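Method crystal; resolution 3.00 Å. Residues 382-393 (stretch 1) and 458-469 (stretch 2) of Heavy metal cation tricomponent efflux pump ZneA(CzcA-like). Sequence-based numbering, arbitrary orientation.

Stretch 1 (382-393) IPANLLSLGAID
Stretch 2 (458-469) YKLFSPMAFAVG

Stretch 1 runs from an extended segment into a short helix beginning at Leu386, and packs against stretch 2, where a helix containing Tyr458 and Lys459 gives way to loop at Phe461 (phi/psi -114/52) and Ser462 before another starts at Pro463. CA-CA register pairs Asn385 with Pro463 (6.2 Å), Ser388 with Met464 (5.2 Å) and Ile392 with Val468 (7.4 Å), so both chains advance in the same direction.

Ile382 (-73/133; chi1 m, chi2 t) points toward stretch 2, its CD1 3.5 Å from Phe466 CG, approaching the ring (chi1 m) obliquely. Pro463 points toward stretch 1 and is the hub of this first half: its CB lies 4.1 Å from Ile382 CG2, and its CG 4.0 Å from Pro383 CG and 3.4 Å from Asn385 ND2. Asn385 (-56/112; chi1 -96°, chi2 7°) points toward stretch 2, where ND2 donates weak hydrogen bonds to the carbonyls Lys459 O and Leu460 O, both at 3.4 Å, just before the loop. Leu387 (m, t) brings CD1 within 4.1 Å of CD1 of Leu460 (t, p).

Ser388 (chi1 p) has the closest CA pairing of the register, which lets its CB come within 3.5 Å of Met464 CB and its O within 3.3 Å of Met464 CE. Its OG turns back in a weak hydrogen bond to Asn385 O (3.4 Å). Leu389 opens a type I turn ending at Ile392; within it, Ala391 CB meets Met464 CE (t, t, m) at 3.6 Å. Finally, Ile392 (m, m) extends CD1 to 3.6 Å from Val468 CG2 (chi1 t).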

ATOM      1  N   ILE C 382      11.639   2.436  17.955  1.00 78.74           N
ATOM      2  CA  ILE C 382      12.232   1.190  18.425  1.00 74.60           C
ATOM      3  C   ILE C 382      11.530   0.715  19.691  1.00 67.19           C
ATOM      4  O   ILE C 382      11.297   1.501  20.608  1.00 65.30           O
ATOM      5  CB  ILE C 382      13.744   1.364  18.684  1.00 75.22           C
ATOM      6  CG1 ILE C 382      14.448   1.731  17.380  1.00 80.76           C
ATOM      7  CG2 ILE C 382      14.359   0.099  19.277  1.00 68.91           C
ATOM      8  CD1 ILE C 382      15.827   2.279  17.577  1.00 92.20           C
ATOM      9  N   PRO C 383      11.177  -0.578  19.739  1.00 63.38           N
ATOM     10  CA  PRO C 383      10.480  -1.111  20.913  1.00 68.45           C
ATOM     11  C   PRO C 383      11.399  -1.225  22.121  1.00 69.43           C
ATOM     12  O   PRO C 383      12.596  -0.952  22.025  1.00 71.97           O
ATOM     13  CB  PRO C 383      10.052  -2.507  20.456  1.00 63.53           C
ATOM     14  CG  PRO C 383      11.072  -2.884  19.435  1.00 63.20           C
ATOM     15  CD  PRO C 383      11.378  -1.607  18.704  1.00 60.92           C
ATOM     16  N   ALA C 384      10.828  -1.628  23.251  1.00 60.22           N
ATOM     17  CA  ALA C 384      11.600  -1.862  24.460  1.00 48.92           C
ATOM     18  C   ALA C 384      11.639  -3.352  24.786  1.00 53.05           C
ATOM     19  O   ALA C 384      10.970  -3.814  25.710  1.00 55.09           O
ATOM     20  CB  ALA C 384      11.016  -1.076  25.614  1.00 36.91           C
ATOM     21  N   ASN C 385      12.413  -4.101  24.006  1.00 50.26           N
ATOM     22  CA  ASN C 385      12.666  -5.507  24.291  1.00 51.25           C
ATOM     23  C   ASN C 385      13.235  -5.709  25.690  1.00 52.54           C
ATOM     24  O   ASN C 385      14.364  -5.318  25.977  1.00 57.17           O
ATOM     25  CB  ASN C 385      13.639  -6.090  23.268  1.00 59.47           C
ATOM     26  CG  ASN C 385      12.939  -6.806  22.137  1.00 70.83           C
ATOM     27  OD1 ASN C 385      11.713  -6.771  22.020  1.00 77.87           O
ATOM     28  ND2 ASN C 385      13.721  -7.461  21.286  1.00 74.09           N
ATOM     29  N   LEU C 386      12.449  -6.326  26.559  1.00 50.55           N
ATOM     30  CA  LEU C 386      12.898  -6.599  27.910  1.00 53.73           C
ATOM     31  C   LEU C 386      13.979  -7.671  27.911  1.00 62.83           C
ATOM     32  O   LEU C 386      14.878  -7.645  28.747  1.00 71.46           O
ATOM     33  CB  LEU C 386      11.714  -7.031  28.767  1.00 58.34           C
ATOM     34  CG  LEU C 386      10.541  -6.051  28.736  1.00 56.12           C
ATOM     35  CD1 LEU C 386       9.246  -6.744  29.122  1.00 53.10           C
ATOM     36  CD2 LEU C 386      10.808  -4.860  29.648  1.00 50.72           C
ATOM     37  N   LEU C 387      13.891  -8.610  26.971  1.00 65.09           N
ATOM     38  CA  LEU C 387      14.872  -9.690  26.865  1.00 64.68           C
ATOM     39  C   LEU C 387      16.268  -9.167  26.562  1.00 75.40           C
ATOM     40  O   LEU C 387      17.263  -9.761  26.978  1.00 84.04           O
ATOM     41  CB  LEU C 387      14.468 -10.692  25.783  1.00 64.35           C
ATOM     42  CG  LEU C 387      13.323 -11.655  26.095  1.00 67.51           C
ATOM     43  CD1 LEU C 387      13.226 -12.743  25.031  1.00 48.91           C
ATOM     44  CD2 LEU C 387      13.489 -12.260  27.483  1.00 78.45           C
ATOM     45  N   SER C 388      16.343  -8.057  25.834  1.00 75.30           N
ATOM     46  CA  SER C 388      17.632  -7.503  25.433  1.00 77.80           C
ATOM     47  C   SER C 388      18.050  -6.300  26.284  1.00 71.93           C
ATOM     48  O   SER C 388      19.238  -6.010  26.411  1.00 79.98           O
ATOM     49  CB  SER C 388      17.629  -7.147  23.943  1.00 85.68           C
ATOM     50  OG  SER C 388      16.823  -6.012  23.683  1.00 92.13           O
ATOM     51  N   LEU C 389      17.079  -5.605  26.867  1.00 57.73           N
ATOM     52  CA  LEU C 389      17.391  -4.502  27.775  1.00 51.17           C
ATOM     53  C   LEU C 389      17.870  -5.025  29.120  1.00 57.53           C
ATOM     54  O   LEU C 389      18.507  -4.307  29.888  1.00 64.38           O
ATOM     55  CB  LEU C 389      16.187  -3.586  27.973  1.00 43.25           C
ATOM     56  CG  LEU C 389      16.258  -2.280  27.185  1.00 62.03           C
ATOM     57  CD1 LEU C 389      16.382  -2.562  25.697  1.00 68.03           C
ATOM     58  CD2 LEU C 389      15.045  -1.414  27.477  1.00 70.10           C
ATOM     59  N   GLY C 390      17.556  -6.281  29.408  1.00 52.18           N
ATOM     60  CA  GLY C 390      18.043  -6.910  30.615  1.00 49.56           C
ATOM     61  C   GLY C 390      19.533  -7.130  30.482  1.00 63.06           C
ATOM     62  O   GLY C 390      20.251  -7.196  31.477  1.00 83.96           O
ATOM     63  N   ALA C 391      19.999  -7.223  29.241  1.00 51.32           N
ATOM     64  CA  ALA C 391      21.397  -7.538  28.973  1.00 57.02           C
ATOM     65  C   ALA C 391      22.270  -6.300  28.776  1.00 67.44           C
ATOM     66  O   ALA C 391      23.313  -6.368  28.127  1.00 66.65           O
ATOM     67  CB  ALA C 391      21.507  -8.466  27.775  1.00 60.15           C
ATOM     68  N   ILE C 392      21.844  -5.172  29.336  1.00 81.44           N
ATOM     69  CA  ILE C 392      22.655  -3.962  29.306  1.00 82.55           C
ATOM     70  C   ILE C 392      23.651  -4.023  30.457  1.00 85.43           C
ATOM     71  O   ILE C 392      23.316  -4.482  31.546  1.00 95.98           O
ATOM     72  CB  ILE C 392      21.788  -2.694  29.418  1.00 83.85           C
ATOM     73  CG1 ILE C 392      20.684  -2.708  28.361  1.00 83.40           C
ATOM     74  CG2 ILE C 392      22.638  -1.445  29.259  1.00 85.00           C
ATOM     75  CD1 ILE C 392      21.198  -2.820  26.946  1.00 85.55           C
ATOM     76  N   ASP C 393      24.874  -3.567  30.212  1.00 81.90           N
ATOM     77  CA  ASP C 393      25.958  -3.726  31.174  1.00 84.79           C
ATOM     78  C   ASP C 393      25.960  -2.648  32.254  1.00 88.10           C
ATOM     79  O   ASP C 393      26.436  -2.882  33.364  1.00 95.50           O
ATOM     80  CB  ASP C 393      27.300  -3.737  30.441  1.00 90.88           C
ATOM     81  CG  ASP C 393      28.404  -4.424  31.230  1.00 95.86           C
ATOM     82  OD1 ASP C 393      28.304  -4.515  32.470  1.00102.77           O
ATOM     83  OD2 ASP C 393      29.382  -4.874  30.599  1.00 90.09           O
ATOM     84  N   TYR C 458      18.017 -11.466  14.510  1.00 64.71           N
ATOM     85  CA  TYR C 458      17.971 -10.014  14.493  1.00 62.97           C
ATOM     86  C   TYR C 458      16.839  -9.503  15.379  1.00 62.00           C
ATOM     87  O   TYR C 458      17.062  -8.641  16.226  1.00 59.81           O
ATOM     88  CB  TYR C 458      17.807  -9.492  13.066  1.00 65.22           C
ATOM     89  CG  TYR C 458      17.490  -8.016  12.983  1.00 58.55           C
ATOM     90  CD1 TYR C 458      18.500  -7.067  12.996  1.00 54.37           C
ATOM     91  CD2 TYR C 458      16.176  -7.572  12.884  1.00 50.70           C
ATOM     92  CE1 TYR C 458      18.211  -5.717  12.915  1.00 57.54           C
ATOM     93  CE2 TYR C 458      15.878  -6.233  12.807  1.00 48.35           C
ATOM     94  CZ  TYR C 458      16.894  -5.309  12.820  1.00 61.03           C
ATOM     95  OH  TYR C 458      16.583  -3.970  12.740  1.00 73.79           O
ATOM     96  N   LYS C 459      15.630 -10.033  15.181  1.00 58.11           N
ATOM     97  CA  LYS C 459      14.469  -9.608  15.970  1.00 50.34           C
ATOM     98  C   LYS C 459      14.737  -9.737  17.468  1.00 48.22           C
ATOM     99  O   LYS C 459      14.298  -8.906  18.266  1.00 49.13           O
ATOM    100  CB  LYS C 459      13.229 -10.422  15.598  1.00 54.55           C
ATOM    101  CG  LYS C 459      12.778 -10.259  14.158  1.00 61.33           C
ATOM    102  CD  LYS C 459      12.024 -11.492  13.679  1.00 66.46           C
ATOM    103  CE  LYS C 459      11.945 -11.530  12.161  1.00 71.10           C
ATOM    104  NZ  LYS C 459      11.532 -12.867  11.650  1.00 70.17           N
ATOM    105  N   LEU C 460      15.472 -10.777  17.842  1.00 49.07           N
ATOM    106  CA  LEU C 460      15.817 -10.996  19.238  1.00 54.01           C
ATOM    107  C   LEU C 460      16.796  -9.937  19.767  1.00 69.02           C
ATOM    108  O   LEU C 460      16.551  -9.320  20.805  1.00 75.23           O
ATOM    109  CB  LEU C 460      16.396 -12.399  19.415  1.00 54.22           C
ATOM    110  CG  LEU C 460      16.278 -13.008  20.812  1.00 71.29           C
ATOM    111  CD1 LEU C 460      14.821 -13.058  21.253  1.00 70.88           C
ATOM    112  CD2 LEU C 460      16.888 -14.401  20.838  1.00 79.64           C
ATOM    113  N   PHE C 461      17.893  -9.721  19.041  1.00 67.62           N
ATOM    114  CA  PHE C 461      18.977  -8.852  19.505  1.00 52.01           C
ATOM    115  C   PHE C 461      19.165  -7.599  18.666  1.00 52.31           C
ATOM    116  O   PHE C 461      20.271  -7.321  18.215  1.00 57.08           O
ATOM    117  CB  PHE C 461      20.301  -9.620  19.516  1.00 60.03           C
ATOM    118  CG  PHE C 461      20.447 -10.559  20.670  1.00 72.84           C
ATOM    119  CD1 PHE C 461      19.933 -11.842  20.608  1.00 75.34           C
ATOM    120  CD2 PHE C 461      21.100 -10.158  21.821  1.00 74.34           C
ATOM    121  CE1 PHE C 461      20.065 -12.707  21.675  1.00 77.06           C
ATOM    122  CE2 PHE C 461      21.237 -11.017  22.891  1.00 77.12           C
ATOM    123  CZ  PHE C 461      20.719 -12.292  22.818  1.00 76.73           C
ATOM    124  N   SER C 462      18.095  -6.843  18.453  1.00 64.60           N
ATOM    125  CA  SER C 462      18.194  -5.587  17.704  1.00 74.29           C
ATOM    126  C   SER C 462      17.954  -4.330  18.546  1.00 80.61           C
ATOM    127  O   SER C 462      18.729  -3.377  18.446  1.00 87.88           O
ATOM    128  CB  SER C 462      17.285  -5.589  16.470  1.00 85.02           C
ATOM    129  OG  SER C 462      17.290  -4.322  15.837  1.00 92.64           O
ATOM    130  N   PRO C 463      16.881  -4.310  19.366  1.00 79.28           N
ATOM    131  CA  PRO C 463      16.688  -3.132  20.219  1.00 81.81           C
ATOM    132  C   PRO C 463      17.861  -2.897  21.154  1.00 81.79           C
ATOM    133  O   PRO C 463      18.120  -1.753  21.519  1.00 86.10           O
ATOM    134  CB  PRO C 463      15.446  -3.495  21.032  1.00 90.47           C
ATOM    135  CG  PRO C 463      14.693  -4.418  20.154  1.00 92.93           C
ATOM    136  CD  PRO C 463      15.737  -5.236  19.463  1.00 84.43           C
ATOM    137  N   MET C 464      18.561  -3.961  21.534  1.00 74.15           N
ATOM    138  CA  MET C 464      19.750  -3.812  22.364  1.00 69.06           C
ATOM    139  C   MET C 464      20.829  -3.019  21.642  1.00 70.31           C
ATOM    140  O   MET C 464      21.472  -2.160  22.234  1.00 64.49           O
ATOM    141  CB  MET C 464      20.317  -5.168  22.768  1.00 57.99           C
ATOM    142  CG  MET C 464      21.616  -5.054  23.548  1.00 50.98           C
ATOM    143  SD  MET C 464      22.506  -6.608  23.630  1.00 83.81           S
ATOM    144  CE  MET C 464      21.234  -7.662  24.323  1.00 45.21           C
ATOM    145  N   ALA C 465      21.031  -3.321  20.363  1.00 77.57           N
ATOM    146  CA  ALA C 465      22.070  -2.669  19.578  1.00 82.97           C
ATOM    147  C   ALA C 465      21.831  -1.168  19.515  1.00 82.03           C
ATOM    148  O   ALA C 465      22.750  -0.369  19.709  1.00 88.55           O
ATOM    149  CB  ALA C 465      22.121  -3.255  18.183  1.00 89.75           C
ATOM    150  N   PHE C 466      20.585  -0.791  19.258  1.00 75.54           N
ATOM    151  CA  PHE C 466      20.225   0.615  19.175  1.00 76.44           C
ATOM    152  C   PHE C 466      20.292   1.298  20.533  1.00 79.78           C
ATOM    153  O   PHE C 466      20.898   2.356  20.671  1.00 81.22           O
ATOM    154  CB  PHE C 466      18.831   0.774  18.582  1.00 78.43           C
ATOM    155  CG  PHE C 466      18.772   0.524  17.106  1.00 86.63           C
ATOM    156  CD1 PHE C 466      19.341   1.420  16.216  1.00 92.49           C
ATOM    157  CD2 PHE C 466      18.135  -0.598  16.604  1.00 87.57           C
ATOM    158  CE1 PHE C 466      19.285   1.198  14.854  1.00 95.87           C
ATOM    159  CE2 PHE C 466      18.074  -0.826  15.242  1.00 91.04           C
ATOM    160  CZ  PHE C 466      18.649   0.074  14.366  1.00 95.34           C
ATOM    161  N   ALA C 467      19.660   0.686  21.530  1.00 78.80           N
ATOM    162  CA  ALA C 467      19.641   1.234  22.879  1.00 77.96           C
ATOM    163  C   ALA C 467      21.059   1.497  23.357  1.00 74.70           C
ATOM    164  O   ALA C 467      21.367   2.574  23.860  1.00 81.01           O
ATOM    165  CB  ALA C 467      18.934   0.281  23.823  1.00 80.05           C
ATOM    166  N   VAL C 468      21.920   0.505  23.171  1.00 67.58           N
ATOM    167  CA  VAL C 468      23.319   0.619  23.552  1.00 72.11           C
ATOM    168  C   VAL C 468      24.024   1.702  22.746  1.00 77.65           C
ATOM    169  O   VAL C 468      24.798   2.468  23.301  1.00 85.17           O
ATOM    170  CB  VAL C 468      24.064  -0.725  23.399  1.00 71.53           C
ATOM    171  CG1 VAL C 468      25.567  -0.518  23.440  1.00 65.06           C
ATOM    172  CG2 VAL C 468      23.630  -1.693  24.485  1.00 77.07           C
ATOM    173  N   GLY C 469      23.749   1.775  21.446  1.00 67.08           N
ATOM    174  CA  GLY C 469      24.350   2.806  20.615  1.00 55.00           C
ATOM    175  C   GLY C 469      24.032   4.206  21.116  1.00 55.47           C
ATOM    176  O   GLY C 469      24.927   4.987  21.458  1.00 51.56           O
TER